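Local coordinates for phenol hydroxylase component phL (Pseudomonas stutzeri, PDB 3U52), which probably serves as the non-catalytic, helical beta subunit of a multicomponent phenol hydroxylase that introduces oxygen into phenol, at residues A35-E40 against D69-S74; I39-N44 against T56-T61; P60-I65 against A141-A146; M135-I140 against Q151-T156; D210-T215 against N265-A270. All coordinates share one frame; numbering follows the deposited sequence.

Interaction 1: A35-E40 against D69-S74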
# COMPACT_ATOMS: atom_id res chain seq x y z
N ALA D 35 -10.17 -0.50 17.04
CA ALA D 35 -11.09 0.34 16.31
C ALA D 35 -12.45 0.40 16.94
O ALA D 35 -13.21 1.29 16.60
CB ALA D 35 -11.23 -0.14 14.85
N SER D 36 -12.75 -0.55 17.83
CA SER D 36 -14.12 -0.84 18.16
C SER D 36 -14.54 -0.76 19.64
O SER D 36 -15.73 -0.86 19.94
CB SER D 36 -14.50 -2.20 17.58
OG SER D 36 -14.29 -2.21 16.18
N TYR D 37 -13.56 -0.62 20.55
CA TYR D 37 -13.83 -0.76 21.98
C TYR D 37 -13.47 0.51 22.71
O TYR D 37 -12.34 0.95 22.62
CB TYR D 37 -13.03 -1.93 22.59
CG TYR D 37 -13.56 -3.29 22.18
CD1 TYR D 37 -13.07 -3.92 21.02
CD2 TYR D 37 -14.56 -3.92 22.92
CE1 TYR D 37 -13.56 -5.14 20.63
CE2 TYR D 37 -15.06 -5.16 22.53
CZ TYR D 37 -14.55 -5.75 21.40
OH TYR D 37 -15.02 -6.95 21.01
N ASP D 38 -14.44 1.08 23.45
CA ASP D 38 -14.19 2.21 24.41
C ASP D 38 -13.65 3.48 23.77
O ASP D 38 -12.95 4.23 24.38
CB ASP D 38 -13.22 1.77 25.51
CG ASP D 38 -13.69 0.53 26.20
OD1 ASP D 38 -14.88 0.51 26.58
OD2 ASP D 38 -12.91 -0.44 26.33
N ILE D 39 -13.99 3.71 22.52
CA ILE D 39 -13.46 4.81 21.79
C ILE D 39 -14.46 6.01 21.86
O ILE D 39 -14.09 7.16 21.65
CB ILE D 39 -13.20 4.25 20.40
CG1 ILE D 39 -11.76 4.46 20.00
CG2 ILE D 39 -14.26 4.51 19.41
CD1 ILE D 39 -10.99 3.26 20.35
N GLU D 40 -15.71 5.70 22.19
CA GLU D 40 -16.78 6.72 22.25
C GLU D 40 -16.75 7.49 23.58
O GLU D 40 -16.13 7.03 24.56
CB GLU D 40 -18.15 6.08 22.02
CG GLU D 40 -18.66 5.26 23.19
CD GLU D 40 -18.07 3.84 23.29
OE1 GLU D 40 -18.27 3.23 24.34
OE2 GLU D 40 -17.42 3.32 22.36
N ASP D 69 -22.37 -4.92 30.44
CA ASP D 69 -21.33 -4.40 29.54
C ASP D 69 -21.76 -4.52 28.07
O ASP D 69 -21.77 -5.60 27.55
CB ASP D 69 -20.05 -5.20 29.81
CG ASP D 69 -18.85 -4.66 29.08
OD1 ASP D 69 -19.00 -3.70 28.29
OD2 ASP D 69 -17.74 -5.22 29.29
N TRP D 70 -22.13 -3.42 27.41
CA TRP D 70 -22.61 -3.51 26.01
C TRP D 70 -21.56 -4.03 24.98
O TRP D 70 -21.93 -4.52 23.91
CB TRP D 70 -23.22 -2.20 25.53
CG TRP D 70 -24.69 -2.09 25.80
CD1 TRP D 70 -25.30 -1.27 26.72
CD2 TRP D 70 -25.75 -2.81 25.15
NE1 TRP D 70 -26.67 -1.44 26.68
CE2 TRP D 70 -26.98 -2.38 25.73
CE3 TRP D 70 -25.79 -3.80 24.15
CZ2 TRP D 70 -28.22 -2.89 25.34
CZ3 TRP D 70 -27.02 -4.31 23.74
CH2 TRP D 70 -28.23 -3.85 24.35
N CYS D 71 -20.27 -3.87 25.30
CA CYS D 71 -19.17 -4.54 24.56
C CYS D 71 -19.12 -6.07 24.66
O CYS D 71 -18.30 -6.69 24.00
CB CYS D 71 -17.82 -4.01 25.00
SG CYS D 71 -17.72 -2.29 24.69
N ALA D 72 -19.97 -6.67 25.50
CA ALA D 72 -20.25 -8.10 25.37
C ALA D 72 -20.78 -8.42 23.96
O ALA D 72 -20.61 -9.54 23.45
CB ALA D 72 -21.29 -8.55 26.40
N VAL D 73 -21.47 -7.47 23.34
CA VAL D 73 -21.96 -7.69 21.98
C VAL D 73 -20.83 -7.31 21.04
O VAL D 73 -20.43 -6.14 20.99
CB VAL D 73 -23.25 -6.90 21.67
CG1 VAL D 73 -23.55 -6.92 20.19
CG2 VAL D 73 -24.44 -7.45 22.48
N SER D 74 -20.28 -8.30 20.34
CA SER D 74 -19.14 -8.11 19.44
C SER D 74 -19.45 -8.79 18.11
O SER D 74 -20.30 -9.66 18.03
CB SER D 74 -17.86 -8.70 20.01
OG SER D 74 -17.53 -8.06 21.24
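A cysteine sulfur-aromatic contact joins Y37, where the chain leaves helix 31-36, to C71 in the short 3-10 turn at 70-72. The CA atoms of Y37 and C71 come within 7.0 Å. The phenol ring presents its rim rather than a face: C71 CB sits near the ring plane, 3.9 Å from Y37 CD2, while C71 SG lies obliquely, 5.2 Å from the ring centroid and 67° off its normal. With CG turned away from the carbonyl carbon (chi1 -73°), the ring extends past C71, and Y37 OH ends 2.8 Å from S74 OG, both of them hydroxyl oxygens. Swapping in an alanine at Y37 would remove the ring and is likely to open a gap beside C71 and leave S74 OG without its close hydroxyl neighbour. F24 meets the Y37 ring edge-to-face, and T148 of helix 147-175 also touches it. Next along the chain, D38 brings OD1 to 4.4 Å from C71 SG, but its carboxylate is held by salt bridges to K42 and R23. The whole is an oblique Cys sulfur-aromatic contact between a helix exit and a 3-10 turn, in the mostly non-helical chain ahead of helix 81-105.

Interaction 2: I39-N44 against T56-T61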
# COMPACT_ATOMS: atom_id res chain seq x y z
N ILE D 39 -13.99 3.71 22.52
CA ILE D 39 -13.46 4.81 21.79
C ILE D 39 -14.46 6.01 21.86
O ILE D 39 -14.09 7.16 21.65
CB ILE D 39 -13.20 4.25 20.40
CG1 ILE D 39 -11.76 4.46 20.00
CG2 ILE D 39 -14.26 4.51 19.41
CD1 ILE D 39 -10.99 3.26 20.35
N GLU D 40 -15.71 5.70 22.19
CA GLU D 40 -16.78 6.72 22.25
C GLU D 40 -16.75 7.49 23.58
O GLU D 40 -16.13 7.03 24.56
CB GLU D 40 -18.15 6.08 22.02
CG GLU D 40 -18.66 5.26 23.19
CD GLU D 40 -18.07 3.84 23.29
OE1 GLU D 40 -18.27 3.23 24.34
OE2 GLU D 40 -17.42 3.32 22.36
N ALA D 41 -17.38 8.67 23.59
CA ALA D 41 -17.57 9.46 24.85
C ALA D 41 -18.59 8.75 25.70
O ALA D 41 -19.60 8.25 25.17
CB ALA D 41 -18.05 10.90 24.56
N LYS D 42 -18.32 8.71 27.01
CA LYS D 42 -19.17 7.97 27.96
C LYS D 42 -19.76 8.80 29.10
O LYS D 42 -20.79 8.42 29.68
CB LYS D 42 -18.37 6.83 28.55
CG LYS D 42 -18.04 5.73 27.52
CD LYS D 42 -17.02 4.78 28.12
CE LYS D 42 -16.94 3.49 27.29
NZ LYS D 42 -15.96 2.60 27.96
N THR D 43 -19.12 9.90 29.45
CA THR D 43 -19.56 10.62 30.64
C THR D 43 -19.25 12.12 30.60
O THR D 43 -18.59 12.60 29.64
CB THR D 43 -18.99 9.96 31.92
OG1 THR D 43 -19.61 10.57 33.07
CG2 THR D 43 -17.44 10.11 32.01
N ASN D 44 -19.69 12.85 31.64
CA ASN D 44 -19.43 14.27 31.76
C ASN D 44 -19.95 15.08 30.59
O ASN D 44 -19.28 16.05 30.17
CB ASN D 44 -17.92 14.54 31.96
CG ASN D 44 -17.41 13.99 33.26
OD1 ASN D 44 -18.20 13.68 34.17
ND2 ASN D 44 -16.11 13.81 33.36
N THR D 56 -29.71 11.66 28.42
CA THR D 56 -28.55 12.47 28.09
C THR D 56 -28.07 12.10 26.66
O THR D 56 -28.64 11.27 26.01
CB THR D 56 -27.38 12.28 29.08
OG1 THR D 56 -26.89 10.92 28.99
CG2 THR D 56 -27.84 12.57 30.52
N LEU D 57 -27.04 12.78 26.18
CA LEU D 57 -26.34 12.34 24.99
C LEU D 57 -25.72 10.97 25.39
O LEU D 57 -25.43 10.75 26.57
CB LEU D 57 -25.24 13.36 24.71
CG LEU D 57 -25.30 14.46 23.64
CD1 LEU D 57 -26.66 14.72 22.99
CD2 LEU D 57 -24.52 15.72 24.08
N ASN D 58 -25.54 10.04 24.44
CA ASN D 58 -24.87 8.74 24.77
C ASN D 58 -25.41 8.03 26.05
O ASN D 58 -24.68 7.80 27.04
CB ASN D 58 -23.33 8.90 24.86
CG ASN D 58 -22.66 9.42 23.53
OD1 ASN D 58 -23.34 9.82 22.57
ND2 ASN D 58 -21.30 9.40 23.48
N ASP D 59 -26.71 7.71 26.03
CA ASP D 59 -27.40 7.24 27.25
C ASP D 59 -27.87 5.83 27.02
O ASP D 59 -28.69 5.59 26.15
CB ASP D 59 -28.60 8.15 27.54
CG ASP D 59 -29.25 7.87 28.91
OD1 ASP D 59 -29.23 6.71 29.40
OD2 ASP D 59 -29.81 8.84 29.52
N PRO D 60 -27.35 4.86 27.81
CA PRO D 60 -27.78 3.43 27.59
C PRO D 60 -29.23 3.12 27.95
O PRO D 60 -29.76 2.07 27.56
CB PRO D 60 -26.80 2.63 28.46
CG PRO D 60 -26.34 3.59 29.52
CD PRO D 60 -26.30 4.97 28.85
N THR D 61 -29.88 4.05 28.65
CA THR D 61 -31.28 3.93 28.99
C THR D 61 -32.24 4.26 27.86
O THR D 61 -33.45 4.18 28.07
CB THR D 61 -31.65 4.69 30.35
OG1 THR D 61 -31.52 6.12 30.22
CG2 THR D 61 -30.72 4.23 31.49
O HOH W 1 -22.35 6.69 27.89
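N58 ND2 donates to A41 O at 2.7 Å, the one direct hydrogen bond between 39-44 and 56-61, and a nearly straight one, with an angle of 160° at the hydrogen. The acceptor lies close to the plane of the N58 amide, yet the donor stands 37° above the A41 carbonyl plane. With CG placed anti to the carbonyl carbon (chi1 -60°), the asparagine reaches across to A41, whose CB packs 3.7 Å from the same N58 ND2. A second link is through solvent: one water donates both to K42 O at 2.9 Å and to N58 O at 2.7 Å. Both segments belong to the long run between helices 31-36 and 81-105, which is loop here but for the 3-10 turn that starts at P60, and behind N58 the chain is pinned by an Asx turn. There D59 OD1 accepts from T61 N at 2.8 Å and also from T61 OG1, both arriving at the same face of the carboxylate. Its other oxygen, D59 OD2, takes T56 N at 3.0 Å, so one carboxylate ties together both ends of 56-61. A leucine in place of N58 would probably leave A41 O without this donor and deprive a basic side chain of a neighbouring protein chain of the acceptor it finds in N58 OD1. That other chain also accepts from K42 N and T43 N with acidic side chains.

Interaction 3: P60-I65 against A141-A146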
# COMPACT_ATOMS: atom_id res chain seq x y z
N PRO D 60 -27.35 4.86 27.81
CA PRO D 60 -27.78 3.43 27.59
C PRO D 60 -29.23 3.12 27.95
O PRO D 60 -29.76 2.07 27.56
CB PRO D 60 -26.80 2.63 28.46
CG PRO D 60 -26.34 3.59 29.52
CD PRO D 60 -26.30 4.97 28.85
N THR D 61 -29.88 4.05 28.65
CA THR D 61 -31.28 3.93 28.99
C THR D 61 -32.24 4.26 27.86
O THR D 61 -33.45 4.18 28.07
CB THR D 61 -31.65 4.69 30.35
OG1 THR D 61 -31.52 6.12 30.22
CG2 THR D 61 -30.72 4.23 31.49
N ARG D 62 -31.74 4.58 26.66
CA ARG D 62 -32.61 4.73 25.45
C ARG D 62 -33.26 3.42 25.09
O ARG D 62 -34.23 3.40 24.32
CB ARG D 62 -31.89 5.30 24.22
CG ARG D 62 -31.65 6.78 24.32
CD ARG D 62 -31.26 7.52 22.99
NE ARG D 62 -31.45 8.93 23.29
CZ ARG D 62 -30.53 9.71 23.81
NH1 ARG D 62 -30.86 10.97 24.08
NH2 ARG D 62 -29.28 9.26 24.02
N THR D 63 -32.72 2.32 25.63
CA THR D 63 -33.38 1.02 25.57
C THR D 63 -33.72 0.51 26.97
O THR D 63 -33.02 0.81 27.92
CB THR D 63 -32.54 -0.02 24.79
OG1 THR D 63 -33.29 -1.22 24.65
CG2 THR D 63 -31.26 -0.31 25.45
N ALA D 64 -34.79 -0.25 27.07
CA ALA D 64 -35.19 -0.90 28.34
C ALA D 64 -34.32 -2.13 28.64
O ALA D 64 -34.20 -2.54 29.80
CB ALA D 64 -36.68 -1.26 28.33
N ILE D 65 -33.72 -2.71 27.60
CA ILE D 65 -32.75 -3.78 27.77
C ILE D 65 -31.60 -3.31 28.63
O ILE D 65 -31.20 -2.16 28.55
CB ILE D 65 -32.22 -4.26 26.41
CG1 ILE D 65 -33.35 -4.92 25.59
CG2 ILE D 65 -31.09 -5.24 26.59
CD1 ILE D 65 -33.83 -6.28 26.14
N ALA D 141 -27.90 3.34 15.00
CA ALA D 141 -26.48 3.69 15.03
C ALA D 141 -26.27 5.00 15.84
O ALA D 141 -25.22 5.21 16.51
CB ALA D 141 -25.89 3.75 13.61
N GLY D 142 -27.27 5.87 15.80
CA GLY D 142 -27.23 7.12 16.54
C GLY D 142 -27.57 6.96 18.01
O GLY D 142 -27.19 7.83 18.81
N ASP D 143 -28.31 5.91 18.37
CA ASP D 143 -28.82 5.71 19.77
C ASP D 143 -28.06 4.73 20.64
O ASP D 143 -28.04 4.91 21.86
CB ASP D 143 -30.29 5.26 19.77
CG ASP D 143 -31.25 6.41 19.47
OD1 ASP D 143 -30.80 7.54 19.28
OD2 ASP D 143 -32.47 6.17 19.44
N ALA D 144 -27.46 3.70 20.02
CA ALA D 144 -26.71 2.68 20.73
C ALA D 144 -25.42 3.29 21.30
O ALA D 144 -24.78 4.09 20.62
CB ALA D 144 -26.35 1.51 19.76
N THR D 145 -25.00 2.92 22.51
CA THR D 145 -23.83 3.57 23.13
C THR D 145 -22.48 2.90 22.73
O THR D 145 -21.49 3.59 22.51
CB THR D 145 -23.97 3.70 24.69
OG1 THR D 145 -24.32 2.42 25.23
CG2 THR D 145 -25.07 4.69 25.04
N ALA D 146 -22.44 1.58 22.63
CA ALA D 146 -21.18 0.88 22.37
C ALA D 146 -20.82 0.99 20.89
O ALA D 146 -21.67 0.80 20.01
CB ALA D 146 -21.34 -0.56 22.78
O HOH W 2 -27.56 7.38 23.17
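P60 faces T145 with CA atoms 6.0 Å apart and R62 faces D143 at 6.9 Å, so 60-62 and 143-145 run past each other in opposite directions. One is a 3-10 turn at 60-62; the other is the end of helix 126-143, with A144 the first residue to leave helical geometry and A146 the N-cap position of the next helix. T145 has OG1 between the backbone N and the carbonyl carbon (chi1 51°), which turns its methyl toward the proline: T145 CG2 lies 3.6 Å from P60 N. R62 and D143 cross at about a right angle, and it is the arginine's aliphatic part that does the touching, CD standing 3.7 Å from D143 CG. The charges only sense each other, R62 NE being 4.3 Å from D143 OD1, with the oxygen well out of the guanidinium plane and no N-H aimed at it. A water joins the pair instead, accepting from R62 NH2 at 2.7 Å and donating to D143 O at 2.8 Å. Both charged ends are bound outside the two segments: R62 by a salt bridge to D52 and a hydrogen bond to T56 O, D143 by a salt bridge to K139. W211, at the start of helix 211-240, touches both R62 and D143, so the loop lies against the turn between helices 126-143 and 147-175 with helix 211-240 alongside.

Interaction 4: M135-I140 against Q151-T156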
# COMPACT_ATOMS: atom_id res chain seq x y z
N MET D 135 -33.39 3.52 7.28
CA MET D 135 -33.72 4.58 8.24
C MET D 135 -33.69 4.06 9.69
O MET D 135 -33.17 4.74 10.61
CB MET D 135 -35.06 5.24 7.91
CG MET D 135 -35.11 5.93 6.54
SD MET D 135 -36.77 6.54 6.30
CE MET D 135 -36.78 7.86 7.55
N ASN D 136 -34.21 2.84 9.90
CA ASN D 136 -34.23 2.25 11.26
C ASN D 136 -32.85 1.96 11.81
O ASN D 136 -32.58 2.17 12.98
CB ASN D 136 -35.06 0.97 11.27
CG ASN D 136 -36.54 1.25 11.07
OD1 ASN D 136 -37.30 0.39 10.59
ND2 ASN D 136 -36.94 2.46 11.40
N ASN D 137 -31.95 1.51 10.93
CA ASN D 137 -30.57 1.27 11.33
C ASN D 137 -29.75 2.52 11.51
O ASN D 137 -28.86 2.51 12.36
CB ASN D 137 -29.90 0.28 10.33
CG ASN D 137 -30.43 -1.15 10.53
OD1 ASN D 137 -31.10 -1.76 9.65
ND2 ASN D 137 -30.12 -1.69 11.69
N ALA D 138 -30.00 3.59 10.73
CA ALA D 138 -29.44 4.89 11.07
C ALA D 138 -29.86 5.38 12.44
O ALA D 138 -29.03 5.91 13.20
CB ALA D 138 -29.79 5.97 10.02
N LYS D 139 -31.15 5.25 12.75
CA LYS D 139 -31.63 5.53 14.13
C LYS D 139 -30.85 4.75 15.22
O LYS D 139 -30.37 5.34 16.19
CB LYS D 139 -33.16 5.34 14.22
CG LYS D 139 -33.88 5.83 15.52
CD LYS D 139 -34.19 4.63 16.39
CE LYS D 139 -35.36 4.79 17.43
NZ LYS D 139 -35.22 5.97 18.27
N ILE D 140 -30.70 3.43 15.06
CA ILE D 140 -29.98 2.64 16.07
C ILE D 140 -28.54 3.11 16.15
O ILE D 140 -28.01 3.29 17.25
CB ILE D 140 -30.12 1.09 15.79
CG1 ILE D 140 -31.58 0.68 15.80
CG2 ILE D 140 -29.31 0.21 16.74
CD1 ILE D 140 -31.88 -0.47 14.83
N GLN D 151 -21.52 0.50 15.17
CA GLN D 151 -20.91 0.29 13.85
C GLN D 151 -21.63 -0.83 13.10
O GLN D 151 -21.79 -0.74 11.92
CB GLN D 151 -19.40 0.10 13.92
CG GLN D 151 -18.94 -1.27 14.30
CD GLN D 151 -17.39 -1.39 14.27
OE1 GLN D 151 -16.78 -2.00 15.17
NE2 GLN D 151 -16.79 -0.85 13.24
N MET D 152 -22.10 -1.86 13.78
CA MET D 152 -22.77 -2.96 13.05
C MET D 152 -24.06 -2.46 12.44
O MET D 152 -24.48 -2.89 11.38
CB MET D 152 -23.06 -4.11 14.01
CG MET D 152 -21.79 -4.86 14.47
SD MET D 152 -22.24 -6.45 15.29
CE MET D 152 -23.10 -5.98 16.78
N HIS D 153 -24.70 -1.52 13.11
CA HIS D 153 -25.91 -0.90 12.54
C HIS D 153 -25.72 0.12 11.40
O HIS D 153 -26.51 0.13 10.46
CB HIS D 153 -26.79 -0.34 13.68
CG HIS D 153 -27.35 -1.42 14.53
ND1 HIS D 153 -26.68 -1.92 15.62
CD2 HIS D 153 -28.51 -2.12 14.44
CE1 HIS D 153 -27.41 -2.89 16.17
NE2 HIS D 153 -28.52 -3.02 15.48
N ILE D 154 -24.67 0.94 11.43
CA ILE D 154 -24.43 1.79 10.27
C ILE D 154 -24.03 0.94 9.04
O ILE D 154 -24.49 1.22 7.94
CB ILE D 154 -23.40 2.95 10.50
CG1 ILE D 154 -23.44 3.93 9.32
CG2 ILE D 154 -21.96 2.42 10.62
CD1 ILE D 154 -24.24 5.18 9.50
N TYR D 155 -23.21 -0.09 9.22
CA TYR D 155 -22.83 -0.98 8.10
C TYR D 155 -24.08 -1.63 7.49
O TYR D 155 -24.29 -1.62 6.27
CB TYR D 155 -21.86 -2.08 8.58
CG TYR D 155 -20.52 -1.55 9.08
CD1 TYR D 155 -19.75 -2.26 9.99
CD2 TYR D 155 -20.01 -0.31 8.61
CE1 TYR D 155 -18.52 -1.75 10.46
CE2 TYR D 155 -18.79 0.19 9.06
CZ TYR D 155 -18.06 -0.56 9.97
OH TYR D 155 -16.90 -0.09 10.50
N THR D 156 -24.95 -2.16 8.33
CA THR D 156 -26.16 -2.82 7.83
C THR D 156 -27.14 -1.81 7.16
O THR D 156 -27.74 -2.12 6.13
CB THR D 156 -26.78 -3.80 8.89
OG1 THR D 156 -27.47 -4.88 8.20
CG2 THR D 156 -27.73 -3.11 9.78
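I140 and H153 make a CH-pi contact: I140 CG2 sits over the middle of the imidazole, 3.3 Å from its centroid and only 9° off the ring normal. The methyl gets there because CG2 is anti to the backbone N of I140. Such a short perpendicular distance means tight packing. A polar group, the N137 amide, comes to the edge of the same ring, with N137 ND2 in the ring plane and 3.2 Å from H153 CD2; amide and ring are 31° apart. N137 ND2 is hydrogen-bonded to N219 OD1, while H153 is held through NE2 by T215 OG1 and through ND1 by V149 O. With both ring nitrogens engaged, the imidazole's rotation is fixed and its buried polar atoms are satisfied. Van der Waals packing completes the set: the T156 methyl, CG2, lies 3.4 Å from N137 CG, against the amide. The helix segments pass at 7.9 Å, their directions 158° apart, close to antiparallel, as in a helical hairpin of helices 126-143 and 147-175. Helix 211-240 supplies T215 and N219 beside this pair, and helix 251-274 brings W263 edge-to-face against H153 and onto T156.

Interaction 5: D210-T215 against N265-A270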
# COMPACT_ATOMS: atom_id res chain seq x y z
N ASP D 210 -37.64 2.64 21.30
CA ASP D 210 -36.63 1.79 21.95
C ASP D 210 -35.75 1.19 20.87
O ASP D 210 -36.26 0.45 19.99
CB ASP D 210 -37.32 0.65 22.73
CG ASP D 210 -36.35 -0.14 23.59
OD1 ASP D 210 -35.33 -0.62 23.06
OD2 ASP D 210 -36.57 -0.27 24.83
N TRP D 211 -34.45 1.46 20.91
CA TRP D 211 -33.63 1.05 19.75
C TRP D 211 -33.44 -0.46 19.70
O TRP D 211 -33.35 -1.07 18.61
CB TRP D 211 -32.31 1.82 19.68
CG TRP D 211 -31.31 1.55 20.79
CD1 TRP D 211 -31.09 2.33 21.88
CD2 TRP D 211 -30.37 0.46 20.88
NE1 TRP D 211 -30.09 1.79 22.67
CE2 TRP D 211 -29.63 0.64 22.08
CE3 TRP D 211 -30.10 -0.65 20.08
CZ2 TRP D 211 -28.58 -0.23 22.48
CZ3 TRP D 211 -29.05 -1.54 20.49
CH2 TRP D 211 -28.34 -1.32 21.68
N PHE D 212 -33.35 -1.11 20.85
CA PHE D 212 -33.25 -2.56 20.80
C PHE D 212 -34.53 -3.24 20.32
O PHE D 212 -34.48 -4.16 19.50
CB PHE D 212 -32.71 -3.22 22.07
CG PHE D 212 -32.07 -4.56 21.79
CD1 PHE D 212 -30.71 -4.63 21.53
CD2 PHE D 212 -32.86 -5.73 21.66
CE1 PHE D 212 -30.09 -5.88 21.22
CE2 PHE D 212 -32.28 -6.97 21.34
CZ PHE D 212 -30.87 -7.05 21.14
N GLU D 213 -35.68 -2.74 20.78
CA GLU D 213 -36.96 -3.17 20.21
C GLU D 213 -36.88 -3.02 18.69
O GLU D 213 -37.21 -3.95 17.95
CB GLU D 213 -38.14 -2.35 20.77
CG GLU D 213 -39.52 -2.88 20.31
CD GLU D 213 -40.69 -2.02 20.74
OE1 GLU D 213 -41.82 -2.32 20.26
OE2 GLU D 213 -40.52 -1.08 21.56
N LEU D 214 -36.40 -1.86 18.22
CA LEU D 214 -36.27 -1.61 16.79
C LEU D 214 -35.32 -2.58 16.07
O LEU D 214 -35.68 -3.08 15.00
CB LEU D 214 -35.83 -0.16 16.53
CG LEU D 214 -36.01 0.35 15.10
CD1 LEU D 214 -37.36 0.10 14.48
CD2 LEU D 214 -35.64 1.81 15.06
N THR D 215 -34.13 -2.83 16.62
CA THR D 215 -33.22 -3.77 15.93
C THR D 215 -33.82 -5.19 15.83
O THR D 215 -33.70 -5.86 14.79
CB THR D 215 -31.77 -3.77 16.51
OG1 THR D 215 -30.90 -4.37 15.55
CG2 THR D 215 -31.64 -4.58 17.77
N ASN D 265 -27.43 -13.04 15.08
CA ASN D 265 -27.41 -14.13 16.08
C ASN D 265 -26.43 -13.93 17.26
O ASN D 265 -26.79 -14.23 18.40
CB ASN D 265 -27.13 -15.49 15.43
CG ASN D 265 -28.28 -15.97 14.56
OD1 ASN D 265 -29.40 -15.48 14.66
ND2 ASN D 265 -28.01 -16.98 13.72
N ALA D 266 -25.20 -13.46 17.03
CA ALA D 266 -24.29 -13.18 18.16
C ALA D 266 -24.85 -12.08 19.10
O ALA D 266 -24.72 -12.18 20.33
CB ALA D 266 -22.92 -12.82 17.68
N MET D 267 -25.47 -11.03 18.53
CA MET D 267 -26.07 -9.98 19.34
C MET D 267 -27.27 -10.50 20.17
O MET D 267 -27.34 -10.24 21.37
CB MET D 267 -26.51 -8.82 18.48
CG MET D 267 -27.25 -7.70 19.28
SD MET D 267 -27.65 -6.33 18.14
CE MET D 267 -29.04 -7.05 17.23
N MET D 268 -28.20 -11.21 19.53
CA MET D 268 -29.28 -11.89 20.26
C MET D 268 -28.79 -12.85 21.36
O MET D 268 -29.31 -12.82 22.45
CB MET D 268 -30.24 -12.61 19.32
CG MET D 268 -31.19 -11.68 18.55
SD MET D 268 -32.20 -10.59 19.60
CE MET D 268 -33.38 -11.81 20.22
N LYS D 269 -27.79 -13.69 21.09
CA LYS D 269 -27.26 -14.60 22.12
C LYS D 269 -26.77 -13.90 23.37
O LYS D 269 -27.00 -14.37 24.47
CB LYS D 269 -26.12 -15.47 21.60
CG LYS D 269 -26.57 -16.65 20.73
CD LYS D 269 -25.44 -17.70 20.64
CE LYS D 269 -25.81 -18.99 21.37
NZ LYS D 269 -26.95 -19.69 20.67
N ALA D 270 -26.08 -12.77 23.19
CA ALA D 270 -25.48 -12.04 24.31
C ALA D 270 -26.53 -11.27 25.10
O ALA D 270 -26.46 -11.22 26.33
CB ALA D 270 -24.36 -11.11 23.82
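The F212 ring meets M267 and M268 with its rim, while T215 CG2 of its own helix sits over the centre of one face, 3.8 Å above the plane. At the edge, M267 CG approaches F212 CE1 at 3.9 Å and M268 SD approaches F212 CE2 at 4.0 Å, both near the ring plane. Two Met-aromatic contacts result: M268 SD is 5.2 Å from the ring centroid and 78° off the normal, edge-on, and M267 SD is oblique at 60°. In F212, CG lies anti to the backbone N (chi1 -155°), which carries the ring out toward helix 251-274. M267 comes from the opposite direction, extended as far as its sulfur and then bent at the last torsion, so that its methyl meets the threonine tip to tip, M267 CE lying 3.6 Å from T215 CG2. Reach is needed here, since the axes of the two segments stay 12.7 Å apart. D210 caps the start of helix 211-240, its OD1 accepting from E213 N at 3.1 Å. L282 of helix 276-302 packs on both F212 and M268. T215 OG1, the polar atom among the touching side chains, is hydrogen-bonded to H153 and N219. Thioethers beside the rim of a ring, with a methyl over its face, suggest an interface held mainly by dispersion, where flexible, polarisable methionines fit themselves to a ring without any bond across.

In the fold
Along the chain, interactions 1 and 2 start from the same run, 35-44, sharing I39 and E40, and interaction 2 ends where interaction 3 begins, at P60 and T61. Interactions 3 and 4 both use helix 126-143, their centres 12 Å apart, while interaction 5 brings in helices 211-240 and 251-274. Interaction 2 is outermost, 25 Å from the centre of the chain, and interaction 4 deepest, at 8 Å. Direct touches join 4 to 5 (H153 with T215), 3 to 5 (T63 and A64 with D210) and 1 to 5 (W70 with W211). Interactions 1 to 3 fold the irregular chain ahead of helix 81-105 and lay it against the helices that interactions 4 and 5 pack together.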